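Local coordinates for chromosome partition protein Smc (Pyrococcus yayanosii, PDB 5XEI) that is probably required for chromosome condensation and partitioning, coupling an ATP-hydrolysing head domain to a long coiled coil, at residues P2-L7 and A443-F448; E138-V143 and F435-F440; T149-M154 and L428-F433; Q161-I166 and N363-T368. All blocks are in the same frame, centred on the assembly; numbering follows the deposited sequence.

How the interactions relate
All four contacts lie in buried parts of the Smc head or where it meets its coiled coil, and none has a hydrogen bond between its own two segments. Interaction 1 joins two sheets through prolines and a methyl group over a ring. Interaction 2 lies beside it, since strands 142-143 and 445-449 are neighbours in one sheet, and sets a tyrosine with a bonded hydroxyl against helix 424-440. Interaction 3 uses an earlier part of the same helix and is wholly apolar across its segments, mainly aromatic. Interaction 4 links two other helices near the coiled coil, where a carboxylate joins the apolar groups; it meets interaction 2 through Phe-440 and Thr-368.

Interaction 1 (P2-L7 and A443-F448); sequences PYIEKL and APFYLF
The delta methyl of Ile-4 sits almost squarely over the middle of the Phe-445 ring, its CD1 atom 3.6 Å from the ring centroid and only 11° off the normal. This CH-pi contact illustrates how apolar side chains join two sheets of an ABC-type ATPase head; no hydrogen bond runs between segments 2-7 and 443-448 themselves. Strand 3-10 belongs to the six-stranded antiparallel sheet, whereas strand 445-449 has the place of the Walker B strand in the mixed sheet. Phe-445 CG lies between its own backbone N and carbonyl carbon (chi1 71°), which turns the ring toward strand 3-10. The isoleucine reaches it with an extended end (chi2 163°), so that CD1 tops one face while CG1 comes to 4.0 Å from Phe-445 CD1. Next to this pair the rings of Pro-2 and Pro-444 lie side by side and point the same way, Pro-2 CD being 4.1 Å from Pro-444 CG. Gln-475, at the start of the adjoining strand, accepts a hydrogen bond from Ile-4 N through OE1, and its side chain also touches Phe-445. Farther along strand 3-10, Glu-5 and Lys-6 form a classic beta bulge opposite Tyr-85. Within 443-448, Ala-443 N donates to Tyr-446 OH at 2.9 Å.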
loop_
_atom_site.group_PDB
_atom_site.type_symbol
_atom_site.label_atom_id
_atom_site.label_comp_id
_atom_site.label_asym_id
_atom_site.label_seq_id
_atom_site.Cartn_x
_atom_site.Cartn_y
_atom_site.Cartn_z
ATOM N N PRO A 2 -0.732 -16.809 21.947
ATOM C CA PRO A 2 -1.727 -17.030 23.008
ATOM C C PRO A 2 -2.240 -18.463 23.015
ATOM O O PRO A 2 -1.745 -19.302 22.254
ATOM C CB PRO A 2 -2.843 -16.034 22.658
ATOM C CG PRO A 2 -2.189 -15.010 21.820
ATOM C CD PRO A 2 -1.151 -15.740 21.027
ATOM N N TYR A 3 -3.227 -18.760 23.859
ATOM C CA TYR A 3 -3.836 -20.082 23.842
ATOM C C TYR A 3 -5.112 -20.056 24.680
ATOM O O TYR A 3 -5.230 -19.275 25.632
ATOM C CB TYR A 3 -2.862 -21.155 24.350
ATOM C CG TYR A 3 -2.525 -21.034 25.816
ATOM C CD1 TYR A 3 -3.300 -21.678 26.776
ATOM C CD2 TYR A 3 -1.434 -20.280 26.244
ATOM C CE1 TYR A 3 -3.013 -21.583 28.117
ATOM C CE2 TYR A 3 -1.134 -20.176 27.592
ATOM C CZ TYR A 3 -1.933 -20.834 28.525
ATOM O OH TYR A 3 -1.670 -20.751 29.873
ATOM N N ILE A 4 -6.055 -20.923 24.320
ATOM C CA ILE A 4 -7.387 -20.897 24.909
ATOM C C ILE A 4 -7.320 -21.462 26.318
ATOM O O ILE A 4 -7.044 -22.651 26.508
ATOM C CB ILE A 4 -8.371 -21.697 24.053
ATOM C CG1 ILE A 4 -8.356 -21.159 22.622
ATOM C CG2 ILE A 4 -9.746 -21.645 24.692
ATOM C CD1 ILE A 4 -8.970 -22.099 21.605
ATOM N N GLU A 5 -7.591 -20.619 27.311
ATOM C CA GLU A 5 -7.654 -21.111 28.685
ATOM C C GLU A 5 -8.966 -21.826 28.956
ATOM O O GLU A 5 -8.984 -22.827 29.677
ATOM C CB GLU A 5 -7.463 -19.965 29.676
ATOM C CG GLU A 5 -6.426 -18.953 29.195
ATOM C CD GLU A 5 -6.182 -17.801 30.168
ATOM O OE1 GLU A 5 -5.207 -17.868 30.961
ATOM O OE2 GLU A 5 -6.963 -16.820 30.122
ATOM N N LYS A 6 -10.069 -21.350 28.383
ATOM C CA LYS A 6 -11.344 -22.029 28.588
ATOM C C LYS A 6 -12.389 -21.489 27.619
ATOM O O LYS A 6 -12.185 -20.488 26.925
ATOM C CB LYS A 6 -11.846 -21.861 30.017
ATOM C CG LYS A 6 -12.311 -20.455 30.309
ATOM C CD LYS A 6 -12.676 -20.311 31.761
ATOM C CE LYS A 6 -12.950 -18.851 32.104
ATOM N NZ LYS A 6 -13.382 -18.649 33.519
ATOM N N LEU A 7 -13.539 -22.144 27.630
ATOM C CA LEU A 7 -14.625 -21.816 26.728
ATOM C C LEU A 7 -15.942 -21.962 27.474
ATOM O O LEU A 7 -16.132 -22.922 28.223
ATOM C CB LEU A 7 -14.557 -22.717 25.488
ATOM C CG LEU A 7 -15.596 -22.625 24.386
ATOM C CD1 LEU A 7 -15.279 -21.417 23.560
ATOM C CD2 LEU A 7 -15.451 -23.837 23.524
ATOM N N ALA A 443 0.485 -21.958 14.857
ATOM C CA ALA A 443 -0.684 -21.184 15.241
ATOM C C ALA A 443 -0.949 -21.356 16.743
ATOM O O ALA A 443 -0.502 -22.338 17.350
ATOM C CB ALA A 443 -1.899 -21.626 14.433
ATOM N N PRO A 444 -1.675 -20.407 17.369
ATOM C CA PRO A 444 -1.905 -20.505 18.829
ATOM C C PRO A 444 -2.593 -21.792 19.264
ATOM O O PRO A 444 -2.286 -22.323 20.339
ATOM C CB PRO A 444 -2.771 -19.274 19.126
ATOM C CG PRO A 444 -2.426 -18.322 18.055
ATOM C CD PRO A 444 -2.216 -19.150 16.822
ATOM N N PHE A 445 -3.523 -22.304 18.469
ATOM C CA PHE A 445 -4.105 -23.599 18.754
ATOM C C PHE A 445 -4.532 -24.224 17.440
ATOM O O PHE A 445 -4.651 -23.540 16.413
ATOM C CB PHE A 445 -5.316 -23.491 19.684
ATOM C CG PHE A 445 -6.497 -22.870 19.015
ATOM C CD1 PHE A 445 -6.634 -21.492 18.985
ATOM C CD2 PHE A 445 -7.424 -23.658 18.348
ATOM C CE1 PHE A 445 -7.692 -20.912 18.341
ATOM C CE2 PHE A 445 -8.481 -23.078 17.687
ATOM C CZ PHE A 445 -8.618 -21.708 17.686
ATOM N N TYR A 446 -4.799 -25.539 17.508
ATOM C CA TYR A 446 -5.379 -26.317 16.428
ATOM C C TYR A 446 -6.634 -27.022 16.941
ATOM O O TYR A 446 -6.670 -27.494 18.080
ATOM C CB TYR A 446 -4.342 -27.343 15.875
ATOM C CG TYR A 446 -3.143 -26.648 15.308
ATOM C CD1 TYR A 446 -2.123 -26.195 16.144
ATOM C CD2 TYR A 446 -3.040 -26.397 13.934
ATOM C CE1 TYR A 446 -1.040 -25.516 15.639
ATOM C CE2 TYR A 446 -1.947 -25.717 13.405
ATOM C CZ TYR A 446 -0.955 -25.279 14.264
ATOM O OH TYR A 446 0.128 -24.595 13.778
ATOM N N LEU A 447 -7.662 -27.105 16.098
ATOM C CA LEU A 447 -8.897 -27.791 16.447
ATOM C C LEU A 447 -9.153 -28.898 15.442
ATOM O O LEU A 447 -9.375 -28.626 14.259
ATOM C CB LEU A 447 -10.079 -26.836 16.471
ATOM C CG LEU A 447 -11.435 -27.505 16.717
ATOM C CD1 LEU A 447 -11.444 -28.122 18.097
ATOM C CD2 LEU A 447 -12.579 -26.476 16.552
ATOM N N PHE A 448 -9.148 -30.135 15.920
ATOM C CA PHE A 448 -9.389 -31.314 15.097
ATOM C C PHE A 448 -10.645 -31.995 15.621
ATOM O O PHE A 448 -10.612 -32.693 16.637
ATOM C CB PHE A 448 -8.210 -32.286 15.133
ATOM C CG PHE A 448 -6.954 -31.755 14.515
ATOM C CD1 PHE A 448 -6.975 -30.674 13.643
ATOM C CD2 PHE A 448 -5.724 -32.340 14.823
ATOM C CE1 PHE A 448 -5.774 -30.184 13.084
ATOM C CE2 PHE A 448 -4.533 -31.854 14.276
ATOM C CZ PHE A 448 -4.561 -30.772 13.412
#

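Interaction 2 (E138-V143 and F435-F440); sequences EGYNLV and FAIQRF
A type I turn from Gly-139 to Leu-142 leads into edge strand 142-143 and brings Tyr-140 against the last turns of helix 424-440, with Tyr-140 CA 9.5 Å from Ile-437 CA. In this ABC-type head the helix thus packs on the approach to the border strand of the mixed sheet. The side chains of Tyr-140 and Ile-437 slide past each other in opposite directions, and the branch methyl does most of the touching: Ile-437 CG2 lies 3.4 Å from Tyr-140 CZ. With CG1 beside the backbone N (chi1 -77°), CG2 is set anti to that N, and it is this methyl that meets the tyrosine. The tyrosine hydroxyl also approaches the helix backbone, 4.1 Å from Gln-438 CA, and is hydrogen-bonded to Tyr-446 OH on strand 445-449. A leucine in place of Tyr-140 would probably leave Tyr-446 without this hydroxyl partner and open a gap beside Ile-437. The Gln-438 amide is held elsewhere, by Glu-473 and Ser-474. Behind the contact, Asn-141 CB stands over the centre of one face of the Tyr-140 ring, 4.2 Å above its plane.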
loop_
_atom_site.group_PDB
_atom_site.type_symbol
_atom_site.label_atom_id
_atom_site.label_comp_id
_atom_site.label_asym_id
_atom_site.label_seq_id
_atom_site.Cartn_x
_atom_site.Cartn_y
_atom_site.Cartn_z
ATOM N N GLU A 138 -6.720 -18.168 7.408
ATOM C CA GLU A 138 -7.653 -18.867 6.522
ATOM C C GLU A 138 -8.360 -20.026 7.228
ATOM O O GLU A 138 -8.895 -20.924 6.573
ATOM C CB GLU A 138 -6.947 -19.368 5.258
ATOM C CG GLU A 138 -5.970 -18.347 4.690
ATOM C CD GLU A 138 -6.399 -17.759 3.358
ATOM O OE1 GLU A 138 -5.583 -17.020 2.764
ATOM O OE2 GLU A 138 -7.533 -18.035 2.906
ATOM N N GLY A 139 -8.376 -20.027 8.559
ATOM C CA GLY A 139 -8.928 -21.147 9.282
ATOM C C GLY A 139 -8.231 -22.468 9.047
ATOM O O GLY A 139 -8.839 -23.515 9.298
ATOM N N TYR A 140 -6.970 -22.461 8.585
ATOM C CA TYR A 140 -6.267 -23.731 8.362
ATOM C C TYR A 140 -6.161 -24.544 9.644
ATOM O O TYR A 140 -6.217 -25.775 9.594
ATOM C CB TYR A 140 -4.867 -23.503 7.761
ATOM C CG TYR A 140 -3.689 -23.452 8.753
ATOM C CD1 TYR A 140 -3.284 -22.257 9.329
ATOM C CD2 TYR A 140 -2.968 -24.598 9.083
ATOM C CE1 TYR A 140 -2.224 -22.211 10.224
ATOM C CE2 TYR A 140 -1.902 -24.556 9.977
ATOM C CZ TYR A 140 -1.541 -23.365 10.541
ATOM O OH TYR A 140 -0.493 -23.316 11.431
ATOM N N ASN A 141 -6.017 -23.882 10.797
ATOM C CA ASN A 141 -5.880 -24.555 12.084
ATOM C C ASN A 141 -7.219 -24.979 12.694
ATOM O O ASN A 141 -7.214 -25.644 13.741
ATOM C CB ASN A 141 -5.139 -23.645 13.076
ATOM C CG ASN A 141 -5.837 -22.312 13.253
ATOM O OD1 ASN A 141 -6.427 -21.812 12.307
ATOM N ND2 ASN A 141 -5.815 -21.760 14.462
ATOM N N LEU A 142 -8.351 -24.600 12.082
ATOM C CA LEU A 142 -9.681 -25.103 12.462
ATOM C C LEU A 142 -10.126 -26.137 11.435
ATOM O O LEU A 142 -10.568 -25.785 10.335
ATOM C CB LEU A 142 -10.711 -23.983 12.548
ATOM C CG LEU A 142 -10.301 -22.682 13.219
ATOM C CD1 LEU A 142 -11.368 -21.628 13.022
ATOM C CD2 LEU A 142 -10.067 -22.927 14.680
ATOM N N VAL A 143 -10.040 -27.414 11.816
ATOM C CA VAL A 143 -10.428 -28.523 10.953
ATOM C C VAL A 143 -11.722 -29.147 11.456
ATOM O O VAL A 143 -11.707 -30.070 12.278
ATOM C CB VAL A 143 -9.315 -29.577 10.870
ATOM C CG1 VAL A 143 -9.502 -30.419 9.644
ATOM C CG2 VAL A 143 -7.992 -28.913 10.841
ATOM N N PHE A 435 0.640 -29.900 9.542
ATOM C CA PHE A 435 1.761 -29.979 10.461
ATOM C C PHE A 435 3.004 -29.317 9.907
ATOM O O PHE A 435 3.801 -28.780 10.687
ATOM C CB PHE A 435 2.039 -31.428 10.827
ATOM C CG PHE A 435 1.235 -31.881 11.986
ATOM C CD1 PHE A 435 1.606 -31.517 13.277
ATOM C CD2 PHE A 435 0.076 -32.605 11.797
ATOM C CE1 PHE A 435 0.858 -31.907 14.364
ATOM C CE2 PHE A 435 -0.682 -32.994 12.883
ATOM C CZ PHE A 435 -0.289 -32.642 14.177
ATOM N N ALA A 436 3.190 -29.351 8.584
ATOM C CA ALA A 436 4.332 -28.678 7.973
ATOM C C ALA A 436 4.341 -27.198 8.343
ATOM O O ALA A 436 5.338 -26.669 8.849
ATOM C CB ALA A 436 4.298 -28.864 6.457
ATOM N N ILE A 437 3.212 -26.520 8.120
ATOM C CA ILE A 437 3.098 -25.127 8.520
ATOM C C ILE A 437 3.307 -24.986 10.020
ATOM O O ILE A 437 3.989 -24.069 10.485
ATOM C CB ILE A 437 1.740 -24.560 8.088
ATOM C CG1 ILE A 437 1.734 -24.249 6.593
ATOM C CG2 ILE A 437 1.442 -23.296 8.872
ATOM C CD1 ILE A 437 1.449 -25.400 5.684
ATOM N N GLN A 438 2.745 -25.901 10.803
ATOM C CA GLN A 438 2.769 -25.717 12.245
ATOM C C GLN A 438 4.194 -25.757 12.781
ATOM O O GLN A 438 4.496 -25.088 13.772
ATOM C CB GLN A 438 1.871 -26.765 12.913
ATOM C CG GLN A 438 2.589 -27.878 13.667
ATOM C CD GLN A 438 3.044 -27.480 15.056
ATOM O OE1 GLN A 438 2.597 -26.477 15.604
ATOM N NE2 GLN A 438 3.958 -28.258 15.621
ATOM N N ARG A 439 5.088 -26.515 12.139
ATOM C CA ARG A 439 6.479 -26.546 12.593
ATOM C C ARG A 439 7.230 -25.308 12.160
ATOM O O ARG A 439 8.105 -24.831 12.891
ATOM C CB ARG A 439 7.193 -27.790 12.093
ATOM C CG ARG A 439 6.371 -28.977 12.410
ATOM C CD ARG A 439 7.184 -30.171 12.915
ATOM N NE ARG A 439 6.405 -30.826 13.951
ATOM C CZ ARG A 439 6.614 -32.081 14.325
ATOM N NH1 ARG A 439 7.563 -32.801 13.710
ATOM N NH2 ARG A 439 5.873 -32.633 15.291
ATOM N N PHE A 440 6.871 -24.736 11.021
ATOM C CA PHE A 440 7.462 -23.460 10.671
ATOM C C PHE A 440 6.921 -22.367 11.572
ATOM O O PHE A 440 7.671 -21.718 12.311
ATOM C CB PHE A 440 7.200 -23.157 9.205
ATOM C CG PHE A 440 7.958 -22.000 8.706
ATOM C CD1 PHE A 440 9.285 -22.142 8.332
ATOM C CD2 PHE A 440 7.361 -20.759 8.607
ATOM C CE1 PHE A 440 10.007 -21.060 7.862
ATOM C CE2 PHE A 440 8.069 -19.674 8.128
ATOM C CZ PHE A 440 9.395 -19.822 7.757
#

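Interaction 3 (T149-M154 and L428-F433); sequences TKFIKM and LTALAF
Phe-151 and Phe-433 supply the aromatic part of the contact, meeting rim to rim with neither ring over the other's face. Their centroids are 5.6 Å apart and their planes differ by 24°; the nearest atoms are Phe-151 CZ and Phe-433 CD2, at 3.4 Å. Phe-151 CG is anti to the backbone N (chi1 164°), an orientation that carries the ring across to helix 424-440. The aliphatic part is Ala-430: Phe-151 CE1 rests 3.7 Å from Ala-430 CB and equally near Ala-430 CA, the short side chain letting the ring come close to the helix backbone. Polar and charged partners come from outside: Arg-159 makes a cation-pi interaction with Phe-151 and gives a hydrogen bond from NH1 to Phe-151 O, tying the end of helix 147-152 to helix 156-167. Helix 424-440 begins within what is, by its sequence, probably the ABC signature motif. It lies between several elements, with Phe-151 on one flank, Ala-432 against helix 321-383, Leu-428 against helix 457-470 and Leu-431 against Phe-448 of strand 445-449.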
loop_
_atom_site.group_PDB
_atom_site.type_symbol
_atom_site.label_atom_id
_atom_site.label_comp_id
_atom_site.label_asym_id
_atom_site.label_seq_id
_atom_site.Cartn_x
_atom_site.Cartn_y
_atom_site.Cartn_z
ATOM N N THR A 149 -12.354 -32.317 2.958
ATOM C CA THR A 149 -12.864 -32.394 1.597
ATOM C C THR A 149 -12.837 -31.027 0.920
ATOM O O THR A 149 -12.501 -30.928 -0.264
ATOM C CB THR A 149 -14.272 -32.991 1.606
ATOM O OG1 THR A 149 -14.212 -34.339 2.112
ATOM C CG2 THR A 149 -14.876 -32.972 0.195
ATOM N N LYS A 150 -13.160 -29.958 1.656
ATOM C CA LYS A 150 -13.052 -28.618 1.084
ATOM C C LYS A 150 -11.617 -28.294 0.695
ATOM O O LYS A 150 -11.380 -27.598 -0.301
ATOM C CB LYS A 150 -13.569 -27.572 2.073
ATOM C CG LYS A 150 -15.045 -27.709 2.364
ATOM C CD LYS A 150 -15.772 -26.376 2.326
ATOM C CE LYS A 150 -17.279 -26.604 2.417
ATOM N NZ LYS A 150 -17.623 -27.724 3.361
ATOM N N PHE A 151 -10.655 -28.787 1.477
ATOM C CA PHE A 151 -9.246 -28.494 1.257
ATOM C C PHE A 151 -8.686 -29.271 0.069
ATOM O O PHE A 151 -7.697 -28.844 -0.548
ATOM C CB PHE A 151 -8.476 -28.813 2.540
ATOM C CG PHE A 151 -6.987 -28.923 2.356
ATOM C CD1 PHE A 151 -6.367 -30.157 2.356
ATOM C CD2 PHE A 151 -6.211 -27.789 2.187
ATOM C CE1 PHE A 151 -5.002 -30.256 2.199
ATOM C CE2 PHE A 151 -4.844 -27.888 2.022
ATOM C CZ PHE A 151 -4.242 -29.120 2.031
ATOM N N ILE A 152 -9.320 -30.401 -0.258
ATOM C CA ILE A 152 -8.894 -31.268 -1.351
ATOM C C ILE A 152 -9.397 -30.737 -2.690
ATOM O O ILE A 152 -8.666 -30.738 -3.687
ATOM C CB ILE A 152 -9.394 -32.697 -1.070
ATOM C CG1 ILE A 152 -8.731 -33.251 0.195
ATOM C CG2 ILE A 152 -9.205 -33.607 -2.271
ATOM C CD1 ILE A 152 -7.231 -33.136 0.258
ATOM N N LYS A 153 -10.646 -30.275 -2.729
ATOM C CA LYS A 153 -11.181 -29.588 -3.897
ATOM C C LYS A 153 -10.573 -28.200 -4.084
ATOM O O LYS A 153 -10.879 -27.526 -5.075
ATOM C CB LYS A 153 -12.710 -29.481 -3.776
ATOM C CG LYS A 153 -13.384 -30.714 -3.162
ATOM C CD LYS A 153 -14.558 -31.243 -3.986
ATOM C CE LYS A 153 -15.266 -32.397 -3.267
ATOM N NZ LYS A 153 -16.628 -32.688 -3.820
ATOM N N MET A 154 -9.721 -27.760 -3.160
ATOM C CA MET A 154 -9.188 -26.405 -3.199
ATOM C C MET A 154 -8.206 -26.255 -4.357
ATOM O O MET A 154 -7.350 -27.119 -4.571
ATOM C CB MET A 154 -8.512 -26.088 -1.868
ATOM C CG MET A 154 -8.159 -24.651 -1.683
ATOM S SD MET A 154 -7.808 -24.318 0.051
ATOM C CE MET A 154 -6.140 -24.927 0.220
ATOM N N LEU A 428 -4.457 -38.086 5.722
ATOM C CA LEU A 428 -3.052 -38.076 6.119
ATOM C C LEU A 428 -2.265 -37.007 5.379
ATOM O O LEU A 428 -1.338 -36.411 5.937
ATOM C CB LEU A 428 -2.426 -39.444 5.871
ATOM C CG LEU A 428 -2.868 -40.533 6.844
ATOM C CD1 LEU A 428 -2.125 -41.799 6.556
ATOM C CD2 LEU A 428 -2.647 -40.086 8.280
ATOM N N THR A 429 -2.618 -36.758 4.122
ATOM C CA THR A 429 -1.975 -35.698 3.371
ATOM C C THR A 429 -2.330 -34.336 3.941
ATOM O O THR A 429 -1.445 -33.519 4.217
ATOM C CB THR A 429 -2.375 -35.807 1.907
ATOM O OG1 THR A 429 -1.603 -36.846 1.308
ATOM C CG2 THR A 429 -2.137 -34.499 1.166
ATOM N N ALA A 430 -3.625 -34.074 4.129
ATOM C CA ALA A 430 -4.037 -32.789 4.675
ATOM C C ALA A 430 -3.319 -32.529 5.981
ATOM O O ALA A 430 -2.938 -31.391 6.272
ATOM C CB ALA A 430 -5.553 -32.749 4.878
ATOM N N LEU A 431 -3.052 -33.586 6.745
ATOM C CA LEU A 431 -2.442 -33.396 8.054
ATOM C C LEU A 431 -0.941 -33.186 7.963
ATOM O O LEU A 431 -0.371 -32.466 8.801
ATOM C CB LEU A 431 -2.758 -34.581 8.966
ATOM C CG LEU A 431 -4.176 -34.533 9.547
ATOM C CD1 LEU A 431 -4.751 -35.886 9.557
ATOM C CD2 LEU A 431 -4.203 -33.953 10.948
ATOM N N ALA A 432 -0.286 -33.789 6.962
ATOM C CA ALA A 432 1.118 -33.465 6.730
ATOM C C ALA A 432 1.264 -31.989 6.403
ATOM O O ALA A 432 2.065 -31.278 7.022
ATOM C CB ALA A 432 1.707 -34.329 5.615
ATOM N N PHE A 433 0.455 -31.502 5.463
ATOM C CA PHE A 433 0.450 -30.080 5.152
ATOM C C PHE A 433 0.279 -29.246 6.410
ATOM O O PHE A 433 1.111 -28.389 6.713
ATOM C CB PHE A 433 -0.661 -29.759 4.163
ATOM C CG PHE A 433 -0.476 -28.449 3.474
ATOM C CD1 PHE A 433 0.769 -28.087 2.984
ATOM C CD2 PHE A 433 -1.536 -27.584 3.291
ATOM C CE1 PHE A 433 0.949 -26.886 2.334
ATOM C CE2 PHE A 433 -1.365 -26.373 2.628
ATOM C CZ PHE A 433 -0.127 -26.029 2.156
#

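Interaction 4 (Q161-I166 and N363-T368); sequences QLIDEI and NVFMRT
The Phe-365 ring reaches across to Ile-163 and Asp-164 where two helices cross at 105°, their local axes 9.6 Å apart. Helix 321-383 comes down from the coiled coil into the Smc head, and helix 156-167 lies just before the other long helix, so the crossing belongs to the junction of head and coil. Phe-365 CG is anti to its backbone N (chi1 177°), which extends the ring toward helix 156-167. Its side chain meets that of Ile-163 at about a right angle, with Ile-163 CG2 3.6 Å from Phe-365 CE1. Asp-164 crosses more obliquely, its carboxylate plane turned 53° from the ring; OD1 points at Phe-365 CE1 while OD2 makes a salt bridge to Arg-160. With Phe-365 cut back to an alanine, a gap is likely to open against Ile-163, and Phe-400 would lose the ring it meets. Farther along, Ile-166 CG2 and Thr-368 CG2 are 4.3 Å apart. Thr-368 OG1 donates to Val-364 O at 2.8 Å, on the opposite face of that carbonyl plane from Thr-368 N, which binds the same oxygen.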
loop_
_atom_site.group_PDB
_atom_site.type_symbol
_atom_site.label_atom_id
_atom_site.label_comp_id
_atom_site.label_asym_id
_atom_site.label_seq_id
_atom_site.Cartn_x
_atom_site.Cartn_y
_atom_site.Cartn_z
ATOM N N GLN A 161 -2.143 -18.400 -1.136
ATOM C CA GLN A 161 -2.410 -17.240 -0.291
ATOM C C GLN A 161 -2.114 -17.499 1.175
ATOM O O GLN A 161 -1.662 -16.599 1.890
ATOM C CB GLN A 161 -3.862 -16.821 -0.447
ATOM C CG GLN A 161 -4.187 -16.314 -1.818
ATOM C CD GLN A 161 -4.022 -17.364 -2.893
ATOM O OE1 GLN A 161 -3.632 -18.501 -2.606
ATOM N NE2 GLN A 161 -4.259 -16.977 -4.150
ATOM N N LEU A 162 -2.375 -18.712 1.650
ATOM C CA LEU A 162 -2.030 -19.007 3.028
ATOM C C LEU A 162 -0.520 -19.011 3.230
ATOM O O LEU A 162 -0.034 -18.588 4.285
ATOM C CB LEU A 162 -2.646 -20.333 3.460
ATOM C CG LEU A 162 -2.228 -20.691 4.879
ATOM C CD1 LEU A 162 -3.370 -21.281 5.607
ATOM C CD2 LEU A 162 -1.108 -21.690 4.846
ATOM N N ILE A 163 0.243 -19.480 2.242
ATOM C CA ILE A 163 1.699 -19.378 2.353
ATOM C C ILE A 163 2.137 -17.914 2.442
ATOM O O ILE A 163 3.059 -17.586 3.204
ATOM C CB ILE A 163 2.399 -20.126 1.198
ATOM C CG1 ILE A 163 1.962 -21.585 1.176
ATOM C CG2 ILE A 163 3.907 -20.130 1.393
ATOM C CD1 ILE A 163 2.274 -22.329 2.466
ATOM N N ASP A 164 1.483 -17.007 1.687
ATOM C CA ASP A 164 1.798 -15.577 1.810
ATOM C C ASP A 164 1.673 -15.104 3.247
ATOM O O ASP A 164 2.605 -14.512 3.812
ATOM C CB ASP A 164 0.893 -14.699 0.933
ATOM C CG ASP A 164 0.963 -15.046 -0.550
ATOM O OD1 ASP A 164 2.006 -15.569 -0.997
ATOM O OD2 ASP A 164 -0.012 -14.755 -1.287
ATOM N N GLU A 165 0.498 -15.325 3.837
ATOM C CA GLU A 165 0.297 -15.050 5.255
ATOM C C GLU A 165 1.433 -15.608 6.115
ATOM O O GLU A 165 2.080 -14.869 6.868
ATOM C CB GLU A 165 -1.052 -15.621 5.675
ATOM C CG GLU A 165 -2.233 -14.899 5.020
ATOM C CD GLU A 165 -3.576 -15.302 5.606
ATOM O OE1 GLU A 165 -4.570 -15.370 4.845
ATOM O OE2 GLU A 165 -3.621 -15.564 6.828
ATOM N N ILE A 166 1.713 -16.907 5.998
ATOM C CA ILE A 166 2.679 -17.529 6.897
ATOM C C ILE A 166 4.056 -16.890 6.730
ATOM O O ILE A 166 4.765 -16.622 7.708
ATOM C CB ILE A 166 2.734 -19.052 6.666
ATOM C CG1 ILE A 166 1.362 -19.705 6.875
ATOM C CG2 ILE A 166 3.765 -19.674 7.570
ATOM C CD1 ILE A 166 0.596 -19.175 8.056
ATOM N N ASN A 363 12.221 -13.521 -1.951
ATOM C CA ASN A 363 13.132 -14.337 -1.138
ATOM C C ASN A 363 12.466 -14.855 0.135
ATOM O O ASN A 363 12.598 -16.033 0.487
ATOM C CB ASN A 363 14.381 -13.549 -0.751
ATOM C CG ASN A 363 15.250 -13.213 -1.934
ATOM O OD1 ASN A 363 15.071 -13.748 -3.020
ATOM N ND2 ASN A 363 16.186 -12.304 -1.736
ATOM N N VAL A 364 11.792 -13.974 0.872
ATOM C CA VAL A 364 11.139 -14.423 2.091
ATOM C C VAL A 364 10.097 -15.465 1.751
ATOM O O VAL A 364 9.920 -16.453 2.472
ATOM C CB VAL A 364 10.521 -13.239 2.854
ATOM C CG1 VAL A 364 10.026 -13.694 4.209
ATOM C CG2 VAL A 364 11.527 -12.129 3.022
ATOM N N PHE A 365 9.393 -15.268 0.640
ATOM C CA PHE A 365 8.372 -16.230 0.265
ATOM C C PHE A 365 8.993 -17.591 0.002
ATOM O O PHE A 365 8.554 -18.608 0.557
ATOM C CB PHE A 365 7.604 -15.743 -0.956
ATOM C CG PHE A 365 6.586 -16.715 -1.438
ATOM C CD1 PHE A 365 5.349 -16.815 -0.812
ATOM C CD2 PHE A 365 6.860 -17.555 -2.503
ATOM C CE1 PHE A 365 4.399 -17.722 -1.259
ATOM C CE2 PHE A 365 5.902 -18.462 -2.959
ATOM C CZ PHE A 365 4.682 -18.535 -2.344
ATOM N N MET A 366 10.039 -17.622 -0.827
ATOM C CA MET A 366 10.643 -18.893 -1.202
ATOM C C MET A 366 11.284 -19.573 -0.005
ATOM O O MET A 366 11.165 -20.791 0.155
ATOM C CB MET A 366 11.673 -18.682 -2.305
ATOM C CG MET A 366 11.117 -18.027 -3.537
ATOM S SD MET A 366 9.939 -19.103 -4.371
ATOM C CE MET A 366 10.948 -20.563 -4.561
ATOM N N ARG A 367 11.985 -18.807 0.836
ATOM C CA ARG A 367 12.563 -19.373 2.047
ATOM C C ARG A 367 11.492 -20.037 2.881
ATOM O O ARG A 367 11.687 -21.135 3.411
ATOM C CB ARG A 367 13.255 -18.293 2.869
ATOM C CG ARG A 367 13.999 -18.848 4.073
ATOM C CD ARG A 367 13.229 -18.748 5.383
ATOM N NE ARG A 367 13.854 -19.610 6.375
ATOM C CZ ARG A 367 14.031 -19.312 7.663
ATOM N NH1 ARG A 367 13.631 -18.156 8.148
ATOM N NH2 ARG A 367 14.640 -20.175 8.471
ATOM N N THR A 368 10.352 -19.367 3.029
ATOM C CA THR A 368 9.233 -19.984 3.721
ATOM C C THR A 368 8.724 -21.171 2.932
ATOM O O THR A 368 8.558 -22.266 3.478
ATOM C CB THR A 368 8.115 -18.967 3.927
ATOM O OG1 THR A 368 8.630 -17.812 4.604
ATOM C CG2 THR A 368 6.986 -19.579 4.742
#